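Local coordinates for protein carbohydrate kinase, FGGY (Rhodospirillum rubrum, PDB 3IFR) that probably phosphorylates D-xylulose at the expense of ATP, as a xylulokinase of the FGGY family of carbohydrate kinases, at residues 75-80 against 232-238; 377-383 against 416-420; 113-117 against 144-148; 253-257 against 402-406. All blocks are in the same frame, centred on the assembly; numbering follows the deposited sequence.

Interaction 1. Residues 75-80 against 232-238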
# COMPACT_ATOMS: atom_id res chain seq x y z
N TRP A 75 30.89 4.25 5.32
CA TRP A 75 30.26 3.52 4.23
C TRP A 75 30.62 2.02 4.32
O TRP A 75 31.71 1.63 3.93
CB TRP A 75 30.76 4.10 2.90
CG TRP A 75 30.16 3.52 1.63
CD1 TRP A 75 30.82 2.84 0.63
CD2 TRP A 75 28.78 3.60 1.21
NE1 TRP A 75 29.94 2.50 -0.38
CE2 TRP A 75 28.69 2.95 -0.05
CE3 TRP A 75 27.64 4.16 1.76
CZ2 TRP A 75 27.48 2.86 -0.74
CZ3 TRP A 75 26.44 4.05 1.07
CH2 TRP A 75 26.38 3.41 -0.15
N ARG A 76 29.73 1.18 4.82
CA ARG A 76 30.03 -0.26 4.80
C ARG A 76 28.75 -1.07 4.63
O ARG A 76 28.43 -1.90 5.46
CB ARG A 76 30.80 -0.66 6.08
CG ARG A 76 30.19 -0.05 7.34
CD ARG A 76 30.94 -0.30 8.70
NE ARG A 76 30.75 0.86 9.57
CZ ARG A 76 29.67 1.08 10.33
NH1 ARG A 76 29.56 2.17 11.06
NH2 ARG A 76 28.68 0.18 10.35
N PRO A 77 27.98 -0.80 3.55
CA PRO A 77 26.70 -1.47 3.33
C PRO A 77 26.88 -2.96 3.08
O PRO A 77 27.78 -3.34 2.34
CB PRO A 77 26.18 -0.77 2.06
CG PRO A 77 27.39 -0.19 1.44
CD PRO A 77 28.15 0.30 2.59
N GLY A 78 26.02 -3.77 3.69
CA GLY A 78 26.19 -5.22 3.70
C GLY A 78 25.07 -5.95 2.98
O GLY A 78 25.15 -7.16 2.77
N GLY A 79 24.04 -5.22 2.59
CA GLY A 79 22.98 -5.75 1.76
C GLY A 79 22.03 -4.64 1.34
O GLY A 79 22.00 -3.58 1.96
N ILE A 80 21.26 -4.86 0.28
CA ILE A 80 20.28 -3.85 -0.14
C ILE A 80 18.96 -4.54 -0.47
O ILE A 80 18.95 -5.64 -1.03
CB ILE A 80 20.76 -3.09 -1.37
CG1 ILE A 80 19.67 -2.18 -1.89
CG2 ILE A 80 21.15 -4.06 -2.44
CD1 ILE A 80 20.19 -1.06 -2.71
N GLY A 232 27.71 3.17 -7.45
CA GLY A 232 28.59 3.34 -6.30
C GLY A 232 28.57 2.16 -5.32
O GLY A 232 29.49 1.97 -4.54
N LEU A 233 27.49 1.37 -5.35
CA LEU A 233 27.41 0.17 -4.50
C LEU A 233 28.63 -0.72 -4.67
O LEU A 233 29.18 -0.85 -5.77
CB LEU A 233 26.13 -0.63 -4.79
CG LEU A 233 24.85 -0.34 -3.98
CD1 LEU A 233 24.85 1.03 -3.36
CD2 LEU A 233 23.50 -0.59 -4.73
N PRO A 234 29.07 -1.35 -3.58
CA PRO A 234 30.22 -2.25 -3.69
C PRO A 234 29.91 -3.39 -4.64
O PRO A 234 28.77 -3.87 -4.68
CB PRO A 234 30.39 -2.81 -2.26
CG PRO A 234 29.66 -1.87 -1.37
CD PRO A 234 28.54 -1.27 -2.21
N THR A 235 30.89 -3.81 -5.40
CA THR A 235 30.70 -4.96 -6.27
C THR A 235 30.29 -6.20 -5.44
O THR A 235 30.79 -6.41 -4.34
CB THR A 235 31.98 -5.24 -7.04
OG1 THR A 235 32.31 -4.08 -7.82
CG2 THR A 235 31.80 -6.43 -7.95
N GLY A 236 29.37 -7.01 -5.95
CA GLY A 236 29.00 -8.21 -5.22
C GLY A 236 28.09 -8.06 -4.00
O GLY A 236 27.71 -9.04 -3.41
N LEU A 237 27.73 -6.83 -3.65
CA LEU A 237 26.77 -6.59 -2.59
C LEU A 237 25.52 -7.46 -2.71
O LEU A 237 24.82 -7.42 -3.73
CB LEU A 237 26.29 -5.15 -2.64
CG LEU A 237 25.54 -4.76 -1.37
CD1 LEU A 237 26.56 -4.77 -0.23
CD2 LEU A 237 24.84 -3.35 -1.45
N PRO A 238 25.20 -8.21 -1.64
CA PRO A 238 23.96 -8.99 -1.70
C PRO A 238 22.71 -8.14 -1.93
O PRO A 238 22.47 -7.13 -1.23
CB PRO A 238 23.89 -9.67 -0.33
CG PRO A 238 25.34 -9.72 0.10
CD PRO A 238 25.94 -8.44 -0.38
O HOH W 1 31.24 0.90 -2.47
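Gly79 and Pro238 bring the two backbones together, their CA atoms 4.8 Å apart, where strand 77-84 receives its parallel neighbour 238-244. Ile80 N donates to Pro238 O at 3.0 Å, the donor lying nearly in line with the carbonyl bond (C=O...N angle 167°). Ahead of this rung, residues 234-237 make a type II turn that returns the chain toward the strand. Leu237, with CG anti to the backbone N (chi1 -166°), sends its two branches to different targets: CD1 lies 3.2 Å from Pro77 O and against the Gly78 backbone, while CD2 meets Ile80 CG2 at 3.9 Å. Ile80 CD1 also touches Leu233 CD2. Leu233 CD1 approaches the indole edge of Trp75 at CZ2, and Pro77 CD sits over the face of that indole. With an alanine at Leu237, the turn would probably lose its grip on the strand, a gap opening beside Pro77 O and Ile80 CG2. At the Trp75 end a water in the indole plane accepts from Trp75 NE1 and donates to Gly232 O, both at 2.9 Å; the contact is thus bridged by solvent there, apolar in the middle and held by a direct backbone bond at the strand end.

Interaction 2. Residues 377-383 against 416-420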
# COMPACT_ATOMS: atom_id res chain seq x y z
N ARG A 377 -17.09 16.42 12.92
CA ARG A 377 -17.08 15.26 13.79
C ARG A 377 -17.69 14.05 13.11
O ARG A 377 -17.12 12.96 13.12
CB ARG A 377 -17.83 15.54 15.08
CG ARG A 377 -17.89 14.30 15.97
CD ARG A 377 -17.92 14.66 17.41
NE ARG A 377 -17.58 13.50 18.20
CZ ARG A 377 -16.61 13.46 19.12
NH1 ARG A 377 -15.88 14.54 19.38
NH2 ARG A 377 -16.40 12.33 19.77
N ALA A 378 -18.84 14.27 12.50
CA ALA A 378 -19.57 13.21 11.84
C ALA A 378 -18.66 12.60 10.80
O ALA A 378 -18.65 11.39 10.64
CB ALA A 378 -20.82 13.75 11.19
N LEU A 379 -17.90 13.42 10.09
CA LEU A 379 -16.99 12.88 9.07
C LEU A 379 -15.89 12.09 9.75
O LEU A 379 -15.53 11.00 9.29
CB LEU A 379 -16.37 13.95 8.16
CG LEU A 379 -15.40 13.27 7.17
CD1 LEU A 379 -16.10 12.12 6.45
CD2 LEU A 379 -14.71 14.21 6.15
N LEU A 380 -15.34 12.66 10.83
CA LEU A 380 -14.29 11.98 11.57
C LEU A 380 -14.77 10.59 12.02
O LEU A 380 -14.06 9.60 11.86
CB LEU A 380 -13.86 12.78 12.79
CG LEU A 380 -13.04 14.04 12.51
CD1 LEU A 380 -12.32 14.54 13.76
CD2 LEU A 380 -12.09 13.77 11.40
N GLU A 381 -15.99 10.55 12.53
CA GLU A 381 -16.54 9.35 13.10
C GLU A 381 -16.86 8.37 11.99
O GLU A 381 -16.60 7.16 12.13
CB GLU A 381 -17.79 9.69 13.88
CG GLU A 381 -17.47 10.47 15.16
CD GLU A 381 -18.70 10.83 15.94
OE1 GLU A 381 -19.80 10.79 15.34
OE2 GLU A 381 -18.57 11.12 17.17
N ALA A 382 -17.41 8.87 10.88
CA ALA A 382 -17.68 8.01 9.74
C ALA A 382 -16.39 7.31 9.24
O ALA A 382 -16.38 6.10 8.98
CB ALA A 382 -18.41 8.77 8.60
N VAL A 383 -15.30 8.04 9.11
CA VAL A 383 -14.08 7.40 8.63
C VAL A 383 -13.68 6.30 9.58
O VAL A 383 -13.36 5.20 9.15
CB VAL A 383 -12.93 8.41 8.38
CG1 VAL A 383 -11.57 7.71 8.33
CG2 VAL A 383 -13.20 9.15 7.12
N TRP A 416 -9.16 12.90 16.43
CA TRP A 416 -9.54 11.85 15.50
C TRP A 416 -9.16 10.51 16.11
O TRP A 416 -9.96 9.59 16.11
CB TRP A 416 -8.87 12.03 14.13
CG TRP A 416 -9.63 11.37 13.00
CD1 TRP A 416 -10.88 10.78 13.06
CD2 TRP A 416 -9.20 11.26 11.63
NE1 TRP A 416 -11.22 10.29 11.82
CE2 TRP A 416 -10.22 10.59 10.93
CE3 TRP A 416 -8.06 11.68 10.93
CZ2 TRP A 416 -10.12 10.32 9.56
CZ3 TRP A 416 -7.97 11.43 9.58
CH2 TRP A 416 -8.99 10.75 8.91
N MSE A 417 -7.93 10.43 16.63
CA MSE A 417 -7.43 9.19 17.19
C MSE A 417 -8.21 8.75 18.45
O MSE A 417 -8.48 7.57 18.63
CB MSE A 417 -5.93 9.31 17.46
CG MSE A 417 -5.11 9.57 16.23
SE MSE A 417 -5.30 8.17 14.81
CE MSE A 417 -6.84 8.92 13.82
N GLY A 418 -8.59 9.70 19.30
CA GLY A 418 -9.47 9.41 20.41
C GLY A 418 -10.74 8.80 19.85
O GLY A 418 -11.22 7.76 20.30
N ILE A 419 -11.26 9.42 18.79
CA ILE A 419 -12.46 8.89 18.17
C ILE A 419 -12.22 7.48 17.65
O ILE A 419 -13.04 6.59 17.85
CB ILE A 419 -12.96 9.82 17.05
CG1 ILE A 419 -13.62 11.07 17.67
CG2 ILE A 419 -13.87 9.07 16.01
CD1 ILE A 419 -13.75 12.20 16.68
N MSE A 420 -11.11 7.28 16.96
CA MSE A 420 -10.82 5.95 16.42
C MSE A 420 -10.82 4.88 17.50
O MSE A 420 -11.42 3.82 17.33
CB MSE A 420 -9.47 5.94 15.72
CG MSE A 420 -9.11 4.59 15.10
SE MSE A 420 -10.17 4.30 13.45
CE MSE A 420 -11.32 2.80 14.09
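Leu380 of helix 372-397 packs against Trp416 of helix 414-424 in the C-terminal FGGY domain, a member of the actin-like ATPase clan; the short axes cross at -47°, 9.3 Å apart. From the tryptophan backbone, chi1 of -156° carries the indole across to the other helix. Along Leu380, CB meets Trp416 CD1 at 3.6 Å and, on another side, Ile419 CD1. CG follows near Trp416 CD1, and the branches then divide: CD1 reaches Ile419 CD1, whereas CD2 stands over the five-membered ring, 3.5 Å from its centroid and 6° off the normal, a CH-pi contact. The same leucine also engages the indole through its backbone, because Trp416 NE1 donates to Leu380 O at 2.9 Å. This bond gives the buried indole N-H an acceptor and, with the methyl over the face, restrains the ring's rotation. Phe265 adds an edge-to-face contact. Farther along, Ile419 CD1 lies over the guanidinium face of Arg377, whose NE forms a salt bridge with Glu381 OE2; that oxygen also hydrogen-bonds Tyr478 OH and Gly337 N, tying in helix 475-496. On the same edge of the indole, beside the N-H, Val383 CG1 lies 3.2 Å from Trp416 CZ2, near the ring plane.

Interaction 3. Residues 113-117 against 144-148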
# COMPACT_ATOMS: atom_id res chain seq x y z
N GLU A 113 -11.36 -4.43 -20.79
CA GLU A 113 -10.82 -5.77 -20.70
C GLU A 113 -11.25 -6.44 -19.39
O GLU A 113 -11.45 -7.66 -19.33
CB GLU A 113 -9.31 -5.84 -20.93
CG GLU A 113 -8.62 -4.51 -20.93
CD GLU A 113 -9.11 -3.59 -22.01
OE1 GLU A 113 -9.04 -3.98 -23.22
OE2 GLU A 113 -9.57 -2.49 -21.64
N VAL A 114 -11.45 -5.61 -18.37
CA VAL A 114 -11.85 -6.10 -17.08
C VAL A 114 -13.22 -6.73 -17.24
O VAL A 114 -13.46 -7.88 -16.81
CB VAL A 114 -11.87 -4.97 -16.01
CG1 VAL A 114 -12.84 -5.34 -14.89
CG2 VAL A 114 -10.46 -4.73 -15.47
N ALA A 115 -14.11 -6.00 -17.90
CA ALA A 115 -15.41 -6.57 -18.25
C ALA A 115 -15.33 -7.95 -18.99
O ALA A 115 -16.05 -8.88 -18.62
CB ALA A 115 -16.28 -5.56 -18.99
N GLU A 116 -14.44 -8.09 -19.98
CA GLU A 116 -14.28 -9.37 -20.66
C GLU A 116 -13.78 -10.44 -19.73
O GLU A 116 -14.31 -11.55 -19.71
CB GLU A 116 -13.32 -9.29 -21.86
CG GLU A 116 -13.46 -8.04 -22.66
CD GLU A 116 -12.53 -8.03 -23.84
OE1 GLU A 116 -11.44 -7.42 -23.73
OE2 GLU A 116 -12.88 -8.66 -24.87
N LEU A 117 -12.73 -10.13 -18.99
CA LEU A 117 -12.15 -11.08 -18.05
C LEU A 117 -13.25 -11.57 -17.14
O LEU A 117 -13.45 -12.77 -16.93
CB LEU A 117 -11.04 -10.41 -17.22
CG LEU A 117 -9.74 -10.29 -18.01
CD1 LEU A 117 -8.71 -9.45 -17.27
CD2 LEU A 117 -9.23 -11.70 -18.35
N ARG A 144 -4.17 -7.60 -21.55
CA ARG A 144 -5.24 -7.70 -22.56
C ARG A 144 -5.42 -6.38 -23.30
O ARG A 144 -5.66 -6.38 -24.50
CB ARG A 144 -6.59 -8.06 -21.92
CG ARG A 144 -6.73 -9.45 -21.39
CD ARG A 144 -6.76 -10.49 -22.48
NE ARG A 144 -7.11 -11.79 -21.92
CZ ARG A 144 -8.36 -12.28 -21.82
NH1 ARG A 144 -9.40 -11.59 -22.26
NH2 ARG A 144 -8.55 -13.48 -21.26
N TRP A 145 -5.34 -5.25 -22.59
CA TRP A 145 -5.50 -3.93 -23.23
C TRP A 145 -4.39 -3.70 -24.26
O TRP A 145 -4.64 -3.35 -25.41
CB TRP A 145 -5.48 -2.82 -22.18
CG TRP A 145 -5.65 -1.46 -22.76
CD1 TRP A 145 -6.82 -0.75 -22.83
CD2 TRP A 145 -4.64 -0.64 -23.36
NE1 TRP A 145 -6.59 0.46 -23.45
CE2 TRP A 145 -5.26 0.55 -23.77
CE3 TRP A 145 -3.26 -0.79 -23.56
CZ2 TRP A 145 -4.55 1.59 -24.39
CZ3 TRP A 145 -2.56 0.24 -24.17
CH2 TRP A 145 -3.20 1.41 -24.60
N ILE A 146 -3.16 -3.90 -23.84
CA ILE A 146 -2.03 -3.80 -24.72
C ILE A 146 -2.16 -4.68 -25.98
O ILE A 146 -1.87 -4.23 -27.09
CB ILE A 146 -0.75 -4.18 -23.95
CG1 ILE A 146 -0.28 -3.00 -23.12
CG2 ILE A 146 0.35 -4.59 -24.89
CD1 ILE A 146 0.78 -3.43 -22.16
N GLU A 147 -2.54 -5.94 -25.81
CA GLU A 147 -2.73 -6.83 -26.96
C GLU A 147 -3.70 -6.24 -27.96
O GLU A 147 -3.53 -6.37 -29.17
CB GLU A 147 -3.33 -8.15 -26.51
CG GLU A 147 -3.97 -8.94 -27.63
CD GLU A 147 -4.32 -10.34 -27.17
OE1 GLU A 147 -3.64 -11.25 -27.61
OE2 GLU A 147 -5.23 -10.53 -26.33
N ARG A 148 -4.76 -5.61 -27.47
CA ARG A 148 -5.74 -5.10 -28.39
C ARG A 148 -5.39 -3.70 -28.91
O ARG A 148 -5.76 -3.37 -30.03
CB ARG A 148 -7.18 -5.17 -27.81
CG ARG A 148 -7.76 -3.85 -27.40
CD ARG A 148 -9.25 -3.69 -27.74
NE ARG A 148 -10.01 -4.95 -27.74
CZ ARG A 148 -10.46 -5.59 -26.67
NH1 ARG A 148 -10.23 -5.13 -25.44
NH2 ARG A 148 -11.14 -6.72 -26.82
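Glu116 OE1 is gripped by both terminal nitrogens of Arg148, NH1 at 3.1 Å and NH2 at 3.2 Å. The two donors reach this oxygen from the same face of the carboxylate, yet the oxygen itself lies in the guanidinium plane, so the arginine meets it end-on. Glu116 OE2 adds only a weak bond to NH2. Arg148 NH1 is shared with the other glutamate of helix 111-120: Glu113 OE1 makes a salt bridge to it at 2.8 Å. Two carboxylates thus flank one arginine, whose positive charge probably offsets the repulsion between them. The aliphatic part of Glu113 is also engaged. Its CB rests on Arg144 CB at 3.6 Å, and a bend at chi2 (-61°) brings the carboxylate over the start of the Trp145 side chain, where OE2 lies at the indole edge, 3.5 Å from CD1. Carboxylate and indole planes stand 74° apart. Trp145 is further held by a stack with His149 and a cation-pi contact with Arg109. On the other flank, Leu117 CD2 sits over the guanidinium face of Arg144, 3.5 Å from NH2. The polar edge of that guanidinium turns to other partners, with NE donating to Leu202 O and NH2 paired with Glu120, the latter tying it back to helix 111-120. The arrangement joins helices 111-120 and 139-149, their short axes inclined at 115°, through a Glu113-Glu116-Arg148 salt-bridge network laid beside a buried aliphatic and aromatic layer, within the N-terminal FGGY domain.

Interaction 4. Residues 253-257 against 402-406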
# COMPACT_ATOMS: atom_id res chain seq x y z
N ALA A 253 6.11 -0.24 10.42
CA ALA A 253 5.23 0.20 11.49
C ALA A 253 5.14 -0.85 12.61
O ALA A 253 4.45 -0.65 13.60
CB ALA A 253 3.84 0.61 10.97
N GLY A 254 5.85 -1.95 12.46
CA GLY A 254 5.83 -3.01 13.45
C GLY A 254 4.69 -3.99 13.33
O GLY A 254 4.26 -4.56 14.32
N ILE A 255 4.14 -4.18 12.14
CA ILE A 255 3.17 -5.25 11.96
C ILE A 255 3.93 -6.52 11.57
O ILE A 255 4.28 -6.74 10.36
CB ILE A 255 2.07 -4.87 10.93
CG1 ILE A 255 0.96 -4.05 11.62
CG2 ILE A 255 1.42 -6.10 10.35
CD1 ILE A 255 1.30 -2.62 11.84
N THR A 256 4.21 -7.34 12.58
CA THR A 256 5.04 -8.53 12.44
C THR A 256 4.44 -9.82 13.00
O THR A 256 4.94 -10.90 12.71
CB THR A 256 6.44 -8.35 13.13
OG1 THR A 256 6.28 -8.39 14.54
CG2 THR A 256 7.07 -7.04 12.77
N ARG A 257 3.40 -9.72 13.82
CA ARG A 257 2.81 -10.93 14.41
C ARG A 257 1.37 -11.11 13.98
O ARG A 257 0.62 -10.13 13.85
CB ARG A 257 2.84 -10.85 15.94
CG ARG A 257 4.08 -10.18 16.58
CD ARG A 257 3.80 -9.87 18.09
NE ARG A 257 4.94 -9.37 18.87
CZ ARG A 257 4.83 -8.77 20.06
NH1 ARG A 257 3.62 -8.58 20.61
NH2 ARG A 257 5.92 -8.35 20.72
N GLN A 402 -6.02 -7.96 16.45
CA GLN A 402 -6.03 -7.68 17.88
C GLN A 402 -5.11 -6.58 18.39
O GLN A 402 -5.40 -5.93 19.41
CB GLN A 402 -5.80 -8.97 18.68
CG GLN A 402 -4.43 -9.58 18.46
CD GLN A 402 -4.18 -10.77 19.39
OE1 GLN A 402 -5.12 -11.46 19.81
NE2 GLN A 402 -2.92 -10.99 19.73
N ARG A 403 -4.00 -6.39 17.71
CA ARG A 403 -3.02 -5.39 18.12
C ARG A 403 -2.96 -4.31 17.04
O ARG A 403 -2.61 -4.61 15.88
CB ARG A 403 -1.70 -6.09 18.27
CG ARG A 403 -0.65 -5.45 19.10
CD ARG A 403 0.64 -6.02 18.55
NE ARG A 403 1.85 -5.72 19.27
CZ ARG A 403 3.05 -5.86 18.72
NH1 ARG A 403 3.15 -6.24 17.46
NH2 ARG A 403 4.15 -5.61 19.42
N PHE A 404 -3.32 -3.08 17.41
CA PHE A 404 -3.61 -2.00 16.47
C PHE A 404 -2.65 -0.82 16.52
O PHE A 404 -2.25 -0.36 17.59
CB PHE A 404 -5.02 -1.43 16.72
CG PHE A 404 -6.10 -2.42 16.46
CD1 PHE A 404 -6.71 -2.49 15.23
CD2 PHE A 404 -6.48 -3.32 17.46
CE1 PHE A 404 -7.69 -3.43 14.99
CE2 PHE A 404 -7.45 -4.26 17.23
CZ PHE A 404 -8.06 -4.33 16.00
N PHE A 405 -2.29 -0.34 15.33
CA PHE A 405 -1.33 0.74 15.20
C PHE A 405 -1.94 1.75 14.25
O PHE A 405 -2.64 1.37 13.31
CB PHE A 405 -0.00 0.21 14.63
CG PHE A 405 0.63 -0.90 15.47
CD1 PHE A 405 1.71 -0.64 16.30
CD2 PHE A 405 0.12 -2.19 15.45
CE1 PHE A 405 2.28 -1.66 17.07
CE2 PHE A 405 0.69 -3.20 16.21
CZ PHE A 405 1.77 -2.94 17.01
N ALA A 406 -1.70 3.03 14.48
CA ALA A 406 -2.06 4.01 13.48
C ALA A 406 -0.82 4.80 13.05
O ALA A 406 0.09 5.04 13.84
CB ALA A 406 -3.18 4.91 13.94
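Arg403 and Arg257 approach each other on extended chains: CG of Arg403 is anti to its backbone N (chi1 -160°), that of Arg257 is anti to its carbonyl carbon (chi1 -37°), and both run straight from CG to NE. Their guanidinium groups meet face to face and lie flat on one another, centres 3.7 Å apart and planes inclined by only 10°. The stack is offset, with Arg257 NH1 above one face of Arg403 and 3.2 Å from its NH2; both atoms are donors, and this is stacking between like charges. Asp260 probably makes it tolerable, since its carboxylate forms a salt bridge with Arg403 NH1 and also accepts from the backbone N of Thr256 and Arg257. The opposite face of the Arg403 guanidinium is covered by Phe405 CZ, so the group is sandwiched between an arginine and an aromatic rim. A leucine in place of Arg403 would probably leave Asp260 without this charged mate and the Arg257 guanidinium without its stacking partner. Phe405 in turn receives Ile255 CD1, 3.8 Å from CD2, as the two side chains slide past each other in opposite directions. Ala253 O comes within 3.8 Å of Phe405 CD1. Gly254, with positive phi, ends helix 245-252 in a Schellman motif, and a side chain there would clash with the preceding carbonyl. The contact lies where the chain leaves that helix for strand 260-265, which pairs in parallel with strand 403-407; Phe405 also packs on Leu431 of the next strand, 428-432, while Phe404 points away and touches Leu424 of helix 414-424.

Overall arrangement
Interactions 1 and 3 belong to the N-terminal FGGY domain, with interaction 3 nested in the loop closed by interaction 1 yet centred 42 Å from it. Interaction 1 joins neighbouring strands of one mixed sheet; interaction 4 packs the approach to strand 260-265 against strand 403-407 of a second. The centres of interactions 1 and 4 are 31 Å apart. Interactions 2 and 4 alternate along the chain and touch: helix 414-424 packs on strand 403-407 through Met417 SE, 4.0 Å from Ala406 CB, and helix 372-397, which precedes that strand, joins through interaction 2. Interactions 1 and 2 lie on opposite sides of the chain's centre. This two-lobed layout is consistent with the actin-like fold of sugar kinases, whose domains flank an active-site cleft.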